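L-threonine dehydrogenase (Flavobacterium frigidimaris, PDB 2YY7) probably catalyses the NAD-dependent oxidation of L-threonine at its 3-hydroxyl, as a member of the epimerase-like short-chain dehydrogenase-reductase superfamily. Local coordinates at residues K4-G9 and N30-D35; D71-A76 and K112-S117; E129-Y134 and S278-I283. All blocks are in the same frame, centred on the assembly; numbering follows the deposited sequence.

Contact 1 of 3, residues K4-G9 and N30-D35. With NAD (nicotinamide-adenine-dinucleotide), chain E.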
loop_
_atom_site.group_PDB
_atom_site.type_symbol
_atom_site.label_atom_id
_atom_site.label_comp_id
_atom_site.label_asym_id
_atom_site.label_seq_id
_atom_site.Cartn_x
_atom_site.Cartn_y
_atom_site.Cartn_z
ATOM N N LYS A 4 20.317 -14.377 -18.926
ATOM C CA LYS A 4 21.347 -13.364 -18.798
ATOM C C LYS A 4 20.812 -12.534 -17.636
ATOM O O LYS A 4 19.818 -11.822 -17.776
ATOM C CB LYS A 4 21.441 -12.529 -20.073
ATOM C CG LYS A 4 22.644 -11.620 -20.096
ATOM C CD LYS A 4 23.936 -12.414 -19.944
ATOM C CE LYS A 4 25.144 -11.496 -19.994
ATOM N NZ LYS A 4 25.207 -10.771 -21.300
ATOM N N ILE A 5 21.480 -12.636 -16.494
ATOM C CA ILE A 5 21.041 -11.979 -15.271
ATOM C C ILE A 5 21.685 -10.650 -14.885
ATOM O O ILE A 5 22.893 -10.464 -15.008
ATOM C CB ILE A 5 21.213 -12.951 -14.077
ATOM C CG1 ILE A 5 20.475 -14.263 -14.372
ATOM C CG2 ILE A 5 20.688 -12.311 -12.792
ATOM C CD1 ILE A 5 20.846 -15.409 -13.448
ATOM N N LEU A 6 20.852 -9.736 -14.402
ATOM C CA LEU A 6 21.314 -8.441 -13.929
ATOM C C LEU A 6 20.864 -8.305 -12.480
ATOM O O LEU A 6 19.664 -8.308 -12.187
ATOM C CB LEU A 6 20.722 -7.297 -14.756
ATOM C CG LEU A 6 21.029 -5.897 -14.205
ATOM C CD1 LEU A 6 22.544 -5.658 -14.192
ATOM C CD2 LEU A 6 20.323 -4.845 -15.054
ATOM N N ILE A 7 21.827 -8.222 -11.569
ATOM C CA ILE A 7 21.516 -8.064 -10.157
ATOM C C ILE A 7 21.760 -6.604 -9.783
ATOM O O ILE A 7 22.886 -6.114 -9.858
ATOM C CB ILE A 7 22.406 -8.966 -9.280
ATOM C CG1 ILE A 7 22.133 -10.437 -9.605
ATOM C CG2 ILE A 7 22.130 -8.692 -7.807
ATOM C CD1 ILE A 7 23.099 -11.395 -8.953
ATOM N N ILE A 8 20.693 -5.912 -9.401
ATOM C CA ILE A 8 20.781 -4.511 -9.017
ATOM C C ILE A 8 20.898 -4.477 -7.494
ATOM O O ILE A 8 20.038 -5.010 -6.788
ATOM C CB ILE A 8 19.525 -3.746 -9.487
ATOM C CG1 ILE A 8 19.369 -3.911 -11.002
ATOM C CG2 ILE A 8 19.635 -2.263 -9.133
ATOM C CD1 ILE A 8 18.134 -3.221 -11.571
ATOM N N GLY A 9 21.973 -3.861 -7.003
ATOM C CA GLY A 9 22.227 -3.798 -5.574
ATOM C C GLY A 9 22.997 -5.051 -5.192
ATOM O O GLY A 9 22.781 -5.624 -4.127
ATOM N N ASN A 30 27.467 -14.667 -17.187
ATOM C CA ASN A 30 26.035 -14.641 -17.471
ATOM C C ASN A 30 25.316 -13.834 -16.393
ATOM O O ASN A 30 24.131 -13.527 -16.519
ATOM C CB ASN A 30 25.453 -16.053 -17.509
ATOM C CG ASN A 30 25.733 -16.761 -18.812
ATOM O OD1 ASN A 30 26.832 -17.259 -19.041
ATOM N ND2 ASN A 30 24.738 -16.799 -19.683
ATOM N N VAL A 31 26.047 -13.502 -15.333
ATOM C CA VAL A 31 25.494 -12.737 -14.222
ATOM C C VAL A 31 26.221 -11.401 -14.101
ATOM O O VAL A 31 27.414 -11.354 -13.801
ATOM C CB VAL A 31 25.635 -13.507 -12.893
ATOM C CG1 VAL A 31 24.934 -12.753 -11.779
ATOM C CG2 VAL A 31 25.068 -14.917 -13.038
ATOM N N ILE A 32 25.494 -10.315 -14.346
ATOM C CA ILE A 32 26.063 -8.977 -14.270
ATOM C C ILE A 32 25.705 -8.355 -12.924
ATOM O O ILE A 32 24.530 -8.264 -12.574
ATOM C CB ILE A 32 25.498 -8.061 -15.386
ATOM C CG1 ILE A 32 25.576 -8.761 -16.749
ATOM C CG2 ILE A 32 26.257 -6.738 -15.406
ATOM C CD1 ILE A 32 26.974 -9.113 -17.205
ATOM N N ALA A 33 26.717 -7.938 -12.169
ATOM C CA ALA A 33 26.495 -7.314 -10.870
ATOM C C ALA A 33 26.488 -5.801 -11.052
ATOM O O ALA A 33 27.332 -5.257 -11.760
ATOM C CB ALA A 33 27.599 -7.719 -9.890
ATOM N N SER A 34 25.530 -5.125 -10.424
ATOM C CA SER A 34 25.435 -3.673 -10.528
ATOM C C SER A 34 25.051 -3.095 -9.176
ATOM O O SER A 34 24.333 -3.722 -8.399
ATOM C CB SER A 34 24.403 -3.259 -11.587
ATOM O OG SER A 34 23.090 -3.651 -11.225
ATOM N N ASP A 35 25.541 -1.893 -8.903
ATOM C CA ASP A 35 25.279 -1.231 -7.636
ATOM C C ASP A 35 25.684 0.232 -7.788
ATOM O O ASP A 35 26.421 0.581 -8.715
ATOM C CB ASP A 35 26.108 -1.910 -6.544
ATOM C CG ASP A 35 25.579 -1.633 -5.156
ATOM O OD1 ASP A 35 25.762 -0.499 -4.662
ATOM O OD2 ASP A 35 24.971 -2.554 -4.566
HETATM P PA NAD E . 21.668 -3.985 1.675
HETATM O O1A NAD E . 22.699 -4.798 2.379
HETATM O O2A NAD E . 21.356 -2.671 2.297
HETATM O O5B NAD E . 21.998 -3.868 0.131
HETATM C C5B NAD E . 21.413 -2.883 -0.670
HETATM C C4B NAD E . 22.323 -2.586 -1.836
HETATM O O4B NAD E . 21.615 -1.721 -2.727
HETATM C C3B NAD E . 23.622 -1.873 -1.391
HETATM O O3B NAD E . 24.792 -2.544 -1.893
HETATM C C2B NAD E . 23.433 -0.447 -1.922
HETATM O O2B NAD E . 24.660 0.171 -2.270
HETATM C C1B NAD E . 22.514 -0.689 -3.129
HETATM N N9A NAD E . 21.817 0.529 -3.568
HETATM C C8A NAD E . 21.221 1.483 -2.743
HETATM N N7A NAD E . 20.717 2.449 -3.524
HETATM C C5A NAD E . 20.967 2.105 -4.808
HETATM C C6A NAD E . 20.698 2.759 -6.000
HETATM N N6A NAD E . 20.156 3.958 -5.997
HETATM N N1A NAD E . 21.100 2.189 -7.179
HETATM C C2A NAD E . 21.764 0.972 -7.196
HETATM N N3A NAD E . 22.067 0.318 -6.017
HETATM C C4A NAD E . 21.666 0.906 -4.843
HETATM O O3 NAD E . 20.274 -4.780 1.687
HETATM P PN NAD E . 20.000 -6.379 1.633
HETATM O O1N NAD E . 20.880 -7.074 0.636
HETATM O O2N NAD E . 19.884 -6.816 3.051
HETATM O O5D NAD E . 18.487 -6.402 1.044
HETATM C C5D NAD E . 18.248 -6.537 -0.365
HETATM C C4D NAD E . 16.715 -6.622 -0.601
HETATM O O4D NAD E . 16.157 -7.637 0.214
HETATM C C3D NAD E . 15.962 -5.347 -0.210
HETATM O O3D NAD E . 14.854 -5.188 -1.090
HETATM C C2D NAD E . 15.412 -5.665 1.160
HETATM O O2D NAD E . 14.328 -4.805 1.421
HETATM C C1D NAD E . 15.071 -7.150 1.031
HETATM N N1N NAD E . 15.014 -7.778 2.372
HETATM C C2N NAD E . 16.173 -7.943 3.103
HETATM C C3N NAD E . 16.108 -8.532 4.361
HETATM C C7N NAD E . 17.365 -8.833 5.131
HETATM O O7N NAD E . 17.171 -9.350 6.401
HETATM N N7N NAD E . 18.592 -8.571 4.645
HETATM C C4N NAD E . 14.869 -8.935 4.893
HETATM C C5N NAD E . 13.708 -8.785 4.129
HETATM C C6N NAD E . 13.778 -8.190 2.885
#
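Asp35 carries its carboxylate forward, past the end of strand 31-35, CG anti to the backbone N (chi1 -160°), and grips the adenosine ribose of NAD with both oxygens. OD1 accepts from O2B of NAD at 2.7 Å and OD2 from O3B of NAD at 2.7 Å, one oxygen to each hydroxyl. The N-H groups of Arg37 and Cys11 bond to OD1 and OD2 and hold the carboxylate in place. Asp35 OD2 also lies 3.2 Å from Gly9 CA, where a side chain on Gly9 would run into O4B of the same ribose. Behind this site strands 5-8 and 31-35 run parallel, Ile7 N giving a nearly straight bond to Ile32 O of 2.9 Å. Ser34 OG sits in the crowded position between its own N and carbonyl carbon (chi1 65°) and donates to Ile7 O at 2.8 Å from above the carbonyl plane; Ser34 N reaches the same oxygen along the C=O axis, so two donors grip it. On the Leu6 face, Leu6 CD1 leans over Ile32 CB at 4.0 Å. On the other, facing helix 13-26, Ile7 and Val31 cross obliquely, Ile7 CD1 meeting Val31 CG1 at 3.6 Å. Strand, helix and strand form the first beta-alpha-beta unit of a Rossmann fold, with the ribose-binding acid at the end of its second strand.

Contact 2 of 3, residues D71-A76 and K112-S117; sequences DIYLMA and KIFWPS. With NAD (nicotinamide-adenine-dinucleotide), chain E.
Strands 71-74 and 112-114 run parallel at 17° in the central sheet of the Rossmann fold, joined by a ladder of three hydrogen bonds in which Phe114 N gives to Ile72 O at 2.9 Å and Leu74 N gives to Phe114 O. On the face toward helix 216-228, Tyr73 and Phe114 cross at about a right angle along their side chains, their rings oblique with planes 39° apart; Tyr73 CD1 rests on Phe114 CB at 3.6 Å. Met75, bent at chi2 and chi3, swings its sulfur back to the edge of the Phe114 ring in a Met-aromatic contact, SD 4.0 Å from Phe114 CE2, and also touches Pro116 CD. Leu74 and Trp115 lie side by side, Leu74 CD2 against Trp115 CD1. Beyond the strand ends the chain meets NAD: Ala76 CB packs against the adenine at C4A, and Pro116 CG approaches the nicotinamide ribose at O4D, 3.5 Å away. At the other end Asp71 and Lys112 point the same way without a salt bridge, and Lys112 NZ also bonds to Met227 O. One water joins the two charges, giving a proton to Asp71 OD1 at 2.6 Å and accepting from Lys112 NZ at 2.8 Å.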
loop_
_atom_site.group_PDB
_atom_site.type_symbol
_atom_site.label_atom_id
_atom_site.label_comp_id
_atom_site.label_asym_id
_atom_site.label_seq_id
_atom_site.Cartn_x
_atom_site.Cartn_y
_atom_site.Cartn_z
ATOM N N ASP A 71 16.709 -11.616 -17.188
ATOM C CA ASP A 71 16.228 -11.652 -15.805
ATOM C C ASP A 71 16.824 -10.540 -14.935
ATOM O O ASP A 71 18.022 -10.268 -14.990
ATOM C CB ASP A 71 16.580 -12.985 -15.129
ATOM C CG ASP A 71 15.947 -14.189 -15.801
ATOM O OD1 ASP A 71 15.782 -15.211 -15.098
ATOM O OD2 ASP A 71 15.631 -14.133 -17.010
ATOM N N ILE A 72 15.989 -9.914 -14.114
ATOM C CA ILE A 72 16.470 -8.872 -13.216
ATOM C C ILE A 72 16.100 -9.184 -11.772
ATOM O O ILE A 72 14.944 -9.490 -11.468
ATOM C CB ILE A 72 15.895 -7.473 -13.567
ATOM C CG1 ILE A 72 16.524 -6.956 -14.863
ATOM C CG2 ILE A 72 16.175 -6.485 -12.418
ATOM C CD1 ILE A 72 16.143 -5.529 -15.204
ATOM N N TYR A 73 17.103 -9.138 -10.899
ATOM C CA TYR A 73 16.907 -9.341 -9.470
ATOM C C TYR A 73 17.144 -7.948 -8.879
ATOM O O TYR A 73 18.290 -7.498 -8.778
ATOM C CB TYR A 73 17.934 -10.329 -8.897
ATOM C CG TYR A 73 17.754 -11.766 -9.344
ATOM C CD1 TYR A 73 17.354 -12.755 -8.439
ATOM C CD2 TYR A 73 18.001 -12.141 -10.664
ATOM C CE1 TYR A 73 17.211 -14.090 -8.840
ATOM C CE2 TYR A 73 17.859 -13.471 -11.079
ATOM C CZ TYR A 73 17.465 -14.439 -10.163
ATOM O OH TYR A 73 17.327 -15.748 -10.571
ATOM N N LEU A 74 16.061 -7.261 -8.523
ATOM C CA LEU A 74 16.136 -5.911 -7.953
ATOM C C LEU A 74 16.261 -5.973 -6.435
ATOM O O LEU A 74 15.266 -6.110 -5.716
ATOM C CB LEU A 74 14.889 -5.115 -8.337
ATOM C CG LEU A 74 14.690 -3.721 -7.729
ATOM C CD1 LEU A 74 15.837 -2.804 -8.115
ATOM C CD2 LEU A 74 13.372 -3.150 -8.220
ATOM N N MET A 75 17.489 -5.857 -5.952
ATOM C CA MET A 75 17.759 -5.935 -4.526
ATOM C C MET A 75 17.958 -4.579 -3.869
ATOM O O MET A 75 17.942 -4.482 -2.648
ATOM C CB MET A 75 19.002 -6.796 -4.289
ATOM C CG MET A 75 18.989 -8.106 -5.062
ATOM S SD MET A 75 17.511 -9.098 -4.729
ATOM C CE MET A 75 18.010 -9.950 -3.233
ATOM N N ALA A 76 18.141 -3.536 -4.671
ATOM C CA ALA A 76 18.366 -2.198 -4.134
ATOM C C ALA A 76 17.139 -1.605 -3.453
ATOM O O ALA A 76 16.033 -1.648 -3.989
ATOM C CB ALA A 76 18.856 -1.256 -5.248
ATOM N N LYS A 112 11.885 -11.932 -17.003
ATOM C CA LYS A 112 11.504 -12.293 -15.646
ATOM C C LYS A 112 12.075 -11.340 -14.599
ATOM O O LYS A 112 13.131 -10.736 -14.792
ATOM C CB LYS A 112 11.988 -13.725 -15.372
ATOM C CG LYS A 112 11.474 -14.376 -14.091
ATOM C CD LYS A 112 12.080 -15.777 -13.903
ATOM C CE LYS A 112 11.698 -16.725 -15.039
ATOM N NZ LYS A 112 12.280 -18.098 -14.861
ATOM N N ILE A 113 11.369 -11.224 -13.481
ATOM C CA ILE A 113 11.797 -10.350 -12.404
ATOM C C ILE A 113 11.691 -11.009 -11.044
ATOM O O ILE A 113 10.738 -11.747 -10.768
ATOM C CB ILE A 113 10.920 -9.072 -12.320
ATOM C CG1 ILE A 113 11.099 -8.211 -13.568
ATOM C CG2 ILE A 113 11.278 -8.274 -11.064
ATOM C CD1 ILE A 113 10.102 -7.074 -13.655
ATOM N N PHE A 114 12.689 -10.756 -10.205
ATOM C CA PHE A 114 12.638 -11.207 -8.829
ATOM C C PHE A 114 12.747 -9.914 -8.035
ATOM O O PHE A 114 13.653 -9.107 -8.267
ATOM C CB PHE A 114 13.804 -12.099 -8.400
ATOM C CG PHE A 114 13.803 -12.375 -6.910
ATOM C CD1 PHE A 114 12.882 -13.268 -6.357
ATOM C CD2 PHE A 114 14.629 -11.648 -6.050
ATOM C CE1 PHE A 114 12.775 -13.433 -4.975
ATOM C CE2 PHE A 114 14.534 -11.801 -4.661
ATOM C CZ PHE A 114 13.601 -12.696 -4.122
ATOM N N TRP A 115 11.813 -9.714 -7.119
ATOM C CA TRP A 115 11.809 -8.533 -6.273
ATOM C C TRP A 115 11.393 -9.024 -4.895
ATOM O O TRP A 115 10.312 -9.577 -4.728
ATOM C CB TRP A 115 10.810 -7.500 -6.787
ATOM C CG TRP A 115 10.639 -6.358 -5.831
ATOM C CD1 TRP A 115 11.504 -5.322 -5.618
ATOM C CD2 TRP A 115 9.572 -6.190 -4.895
ATOM N NE1 TRP A 115 11.044 -4.521 -4.603
ATOM C CE2 TRP A 115 9.858 -5.031 -4.141
ATOM C CE3 TRP A 115 8.403 -6.910 -4.615
ATOM C CZ2 TRP A 115 9.013 -4.574 -3.123
ATOM C CZ3 TRP A 115 7.562 -6.455 -3.600
ATOM C CH2 TRP A 115 7.872 -5.297 -2.870
ATOM N N PRO A 116 12.254 -8.838 -3.888
ATOM C CA PRO A 116 11.890 -9.308 -2.555
ATOM C C PRO A 116 11.084 -8.325 -1.723
ATOM O O PRO A 116 11.323 -7.112 -1.749
ATOM C CB PRO A 116 13.241 -9.594 -1.929
ATOM C CG PRO A 116 14.063 -8.423 -2.446
ATOM C CD PRO A 116 13.650 -8.354 -3.916
ATOM N N SER A 117 10.113 -8.868 -1.000
ATOM C CA SER A 117 9.296 -8.077 -0.097
ATOM C C SER A 117 9.935 -8.376 1.251
ATOM O O SER A 117 11.098 -8.793 1.307
ATOM C CB SER A 117 7.845 -8.557 -0.107
ATOM O OG SER A 117 7.045 -7.777 0.769
HETATM P PA NAD E . 21.668 -3.985 1.675
HETATM O O1A NAD E . 22.699 -4.798 2.379
HETATM O O2A NAD E . 21.356 -2.671 2.297
HETATM O O5B NAD E . 21.998 -3.868 0.131
HETATM C C5B NAD E . 21.413 -2.883 -0.670
HETATM C C4B NAD E . 22.323 -2.586 -1.836
HETATM O O4B NAD E . 21.615 -1.721 -2.727
HETATM C C3B NAD E . 23.622 -1.873 -1.391
HETATM O O3B NAD E . 24.792 -2.544 -1.893
HETATM C C2B NAD E . 23.433 -0.447 -1.922
HETATM O O2B NAD E . 24.660 0.171 -2.270
HETATM C C1B NAD E . 22.514 -0.689 -3.129
HETATM N N9A NAD E . 21.817 0.529 -3.568
HETATM C C8A NAD E . 21.221 1.483 -2.743
HETATM N N7A NAD E . 20.717 2.449 -3.524
HETATM C C5A NAD E . 20.967 2.105 -4.808
HETATM C C6A NAD E . 20.698 2.759 -6.000
HETATM N N6A NAD E . 20.156 3.958 -5.997
HETATM N N1A NAD E . 21.100 2.189 -7.179
HETATM C C2A NAD E . 21.764 0.972 -7.196
HETATM N N3A NAD E . 22.067 0.318 -6.017
HETATM C C4A NAD E . 21.666 0.906 -4.843
HETATM O O3 NAD E . 20.274 -4.780 1.687
HETATM P PN NAD E . 20.000 -6.379 1.633
HETATM O O1N NAD E . 20.880 -7.074 0.636
HETATM O O2N NAD E . 19.884 -6.816 3.051
HETATM O O5D NAD E . 18.487 -6.402 1.044
HETATM C C5D NAD E . 18.248 -6.537 -0.365
HETATM C C4D NAD E . 16.715 -6.622 -0.601
HETATM O O4D NAD E . 16.157 -7.637 0.214
HETATM C C3D NAD E . 15.962 -5.347 -0.210
HETATM O O3D NAD E . 14.854 -5.188 -1.090
HETATM C C2D NAD E . 15.412 -5.665 1.160
HETATM O O2D NAD E . 14.328 -4.805 1.421
HETATM C C1D NAD E . 15.071 -7.150 1.031
HETATM N N1N NAD E . 15.014 -7.778 2.372
HETATM C C2N NAD E . 16.173 -7.943 3.103
HETATM C C3N NAD E . 16.108 -8.532 4.361
HETATM C C7N NAD E . 17.365 -8.833 5.131
HETATM O O7N NAD E . 17.171 -9.350 6.401
HETATM N N7N NAD E . 18.592 -8.571 4.645
HETATM C C4N NAD E . 14.869 -8.935 4.893
HETATM C C5N NAD E . 13.708 -8.785 4.129
HETATM C C6N NAD E . 13.778 -8.190 2.885
HETATM O O HOH W 1 14.988 -17.694 -15.433
HETATM O O HOH W 2 12.850 -1.643 -4.441
#

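Contact 3 of 3, residues E129-Y134 and S278-I283; sequences ENTPQY and SWPASI
Ser282 OG is the tight point of the contact, held by two hydrogen bonds in the crowded position between its own N and carbonyl carbon (chi1 61°). It donates to Glu129 OE1 at 2.6 Å, from well above the carboxylate plane, and accepts from Asn130 N at 2.8 Å in a nearly straight bond. Thr131 N adds a backbone bond to Ser282 O, 3.1 Å long. Thr131 CB meets Ile283 CD1 at 3.6 Å, while Thr131 OG1, bonded to Pro127 O, presses on Pro280 CB at 3.0 Å. Neither segment is a regular strand; a single bridge, Thr131 with Ile283, ties the loop between strand 112-118 and helix 142-161 of the Rossmann fold to the loop between helices 272-276 and 286-292. An alanine in place of Ser282 would remove the hydroxyl and with it both of its bonds, and would probably loosen the hold on Glu129 and on the backbone N-H of Asn130. The solvent side is looser. Glu129, bent at chi2 (71°), brings OE1 in to the serine, but its other oxygen, OE2, comes no nearer to the 278-283 segment than 3.7 Å, at Ala281 CB. Asn130, also exposed, points its CB away from that segment, and Asn130 OD1 stays 3.7 Å from Ser282 OG.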
loop_
_atom_site.group_PDB
_atom_site.type_symbol
_atom_site.label_atom_id
_atom_site.label_comp_id
_atom_site.label_asym_id
_atom_site.label_seq_id
_atom_site.Cartn_x
_atom_site.Cartn_y
_atom_site.Cartn_z
ATOM N N GLU A 129 1.544 -15.247 15.581
ATOM C CA GLU A 129 2.073 -16.600 15.457
ATOM C C GLU A 129 1.556 -17.299 14.200
ATOM O O GLU A 129 0.372 -17.231 13.885
ATOM C CB GLU A 129 1.723 -17.417 16.704
ATOM C CG GLU A 129 2.693 -18.564 16.958
ATOM C CD GLU A 129 4.069 -18.085 17.412
ATOM O OE1 GLU A 129 5.071 -18.739 17.063
ATOM O OE2 GLU A 129 4.150 -17.067 18.132
ATOM N N ASN A 130 2.454 -17.969 13.484
ATOM C CA ASN A 130 2.098 -18.663 12.250
ATOM C C ASN A 130 1.263 -17.764 11.335
ATOM O O ASN A 130 0.211 -18.164 10.837
ATOM C CB ASN A 130 1.327 -19.951 12.563
ATOM C CG ASN A 130 2.146 -20.933 13.385
ATOM O OD1 ASN A 130 2.441 -20.689 14.554
ATOM N ND2 ASN A 130 2.522 -22.045 12.771
ATOM N N THR A 131 1.743 -16.544 11.124
ATOM C CA THR A 131 1.051 -15.580 10.272
ATOM C C THR A 131 0.715 -16.199 8.919
ATOM O O THR A 131 1.597 -16.724 8.233
ATOM C CB THR A 131 1.923 -14.339 10.038
ATOM O OG1 THR A 131 2.332 -13.806 11.303
ATOM C CG2 THR A 131 1.140 -13.275 9.269
ATOM N N PRO A 132 -0.566 -16.143 8.519
ATOM C CA PRO A 132 -1.040 -16.697 7.244
ATOM C C PRO A 132 -0.553 -15.903 6.028
ATOM O O PRO A 132 -0.146 -14.748 6.155
ATOM C CB PRO A 132 -2.565 -16.625 7.373
ATOM C CG PRO A 132 -2.804 -16.564 8.871
ATOM C CD PRO A 132 -1.697 -15.658 9.328
ATOM N N GLN A 133 -0.607 -16.530 4.854
ATOM C CA GLN A 133 -0.211 -15.887 3.606
ATOM C C GLN A 133 -1.161 -14.716 3.338
ATOM O O GLN A 133 -0.743 -13.647 2.890
ATOM C CB GLN A 133 -0.293 -16.884 2.446
ATOM C CG GLN A 133 -0.229 -16.237 1.056
ATOM C CD GLN A 133 1.153 -15.725 0.702
ATOM O OE1 GLN A 133 1.297 -14.656 0.108
ATOM N NE2 GLN A 133 2.179 -16.499 1.044
ATOM N N TYR A 134 -2.444 -14.937 3.605
ATOM C CA TYR A 134 -3.467 -13.910 3.418
ATOM C C TYR A 134 -3.941 -13.510 4.811
ATOM O O TYR A 134 -4.564 -14.307 5.515
ATOM C CB TYR A 134 -4.635 -14.473 2.605
ATOM C CG TYR A 134 -4.237 -14.981 1.235
ATOM C CD1 TYR A 134 -4.018 -14.101 0.175
ATOM C CD2 TYR A 134 -4.064 -16.346 1.003
ATOM C CE1 TYR A 134 -3.642 -14.570 -1.087
ATOM C CE2 TYR A 134 -3.687 -16.824 -0.246
ATOM C CZ TYR A 134 -3.479 -15.936 -1.285
ATOM O OH TYR A 134 -3.108 -16.418 -2.517
ATOM N N SER A 278 5.921 -4.413 16.126
ATOM C CA SER A 278 4.814 -4.328 15.177
ATOM C C SER A 278 4.823 -5.500 14.190
ATOM O O SER A 278 3.943 -5.598 13.333
ATOM C CB SER A 278 4.857 -3.009 14.403
ATOM O OG SER A 278 5.828 -3.047 13.375
ATOM N N TRP A 279 5.810 -6.389 14.314
ATOM C CA TRP A 279 5.908 -7.547 13.424
ATOM C C TRP A 279 5.544 -8.860 14.108
ATOM O O TRP A 279 5.557 -8.959 15.335
ATOM C CB TRP A 279 7.329 -7.704 12.869
ATOM C CG TRP A 279 7.822 -6.588 12.021
ATOM C CD1 TRP A 279 7.092 -5.560 11.495
ATOM C CD2 TRP A 279 9.166 -6.405 11.565
ATOM N NE1 TRP A 279 7.903 -4.746 10.737
ATOM C CE2 TRP A 279 9.181 -5.243 10.764
ATOM C CE3 TRP A 279 10.362 -7.113 11.756
ATOM C CZ2 TRP A 279 10.346 -4.772 10.153
ATOM C CZ3 TRP A 279 11.523 -6.643 11.146
ATOM C CH2 TRP A 279 11.504 -5.483 10.356
ATOM N N PRO A 280 5.218 -9.891 13.309
ATOM C CA PRO A 280 4.852 -11.224 13.803
ATOM C C PRO A 280 6.052 -11.908 14.452
ATOM O O PRO A 280 7.187 -11.453 14.308
ATOM C CB PRO A 280 4.411 -11.957 12.538
ATOM C CG PRO A 280 3.926 -10.853 11.650
ATOM C CD PRO A 280 4.970 -9.792 11.860
ATOM N N ALA A 281 5.797 -13.006 15.157
ATOM C CA ALA A 281 6.862 -13.755 15.811
ATOM C C ALA A 281 7.292 -14.930 14.933
ATOM O O ALA A 281 8.479 -15.274 14.879
ATOM C CB ALA A 281 6.385 -14.264 17.180
ATOM N N SER A 282 6.325 -15.539 14.250
ATOM C CA SER A 282 6.583 -16.680 13.368
ATOM C C SER A 282 5.672 -16.609 12.138
ATOM O O SER A 282 4.576 -16.057 12.204
ATOM C CB SER A 282 6.345 -17.993 14.119
ATOM O OG SER A 282 4.999 -18.077 14.549
ATOM N N ILE A 283 6.119 -17.201 11.032
ATOM C CA ILE A 283 5.386 -17.154 9.764
ATOM C C ILE A 283 4.965 -18.512 9.185
ATOM O O ILE A 283 5.729 -19.474 9.231
ATOM C CB ILE A 283 6.255 -16.436 8.686
ATOM C CG1 ILE A 283 6.610 -15.018 9.148
ATOM C CG2 ILE A 283 5.534 -16.425 7.339
ATOM C CD1 ILE A 283 5.442 -14.068 9.219
#

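How the contacts relate
From the N terminus, contact 1 closes first, a short loop of 20 residues holding helix 13-26. Contact 2 opens later and closes over 35 residues, mostly helix. Contact 3 follows, spanning 143 residues, so the three stand in series, none nested or crossed. Contacts 1 and 2 belong to one sheet, because strand 5-8 lies between 31-35 and 71-74; Ile8 O with Met75 N, a probable hydrogen bond, and Ile5 against Tyr73 join them directly, and both reach NAD. Contact 3 lies apart, its centre about 32 Å from that of contact 1 and 23 Å from that of contact 2, and links the loop before helix 142-161 to the C-terminal part of the chain.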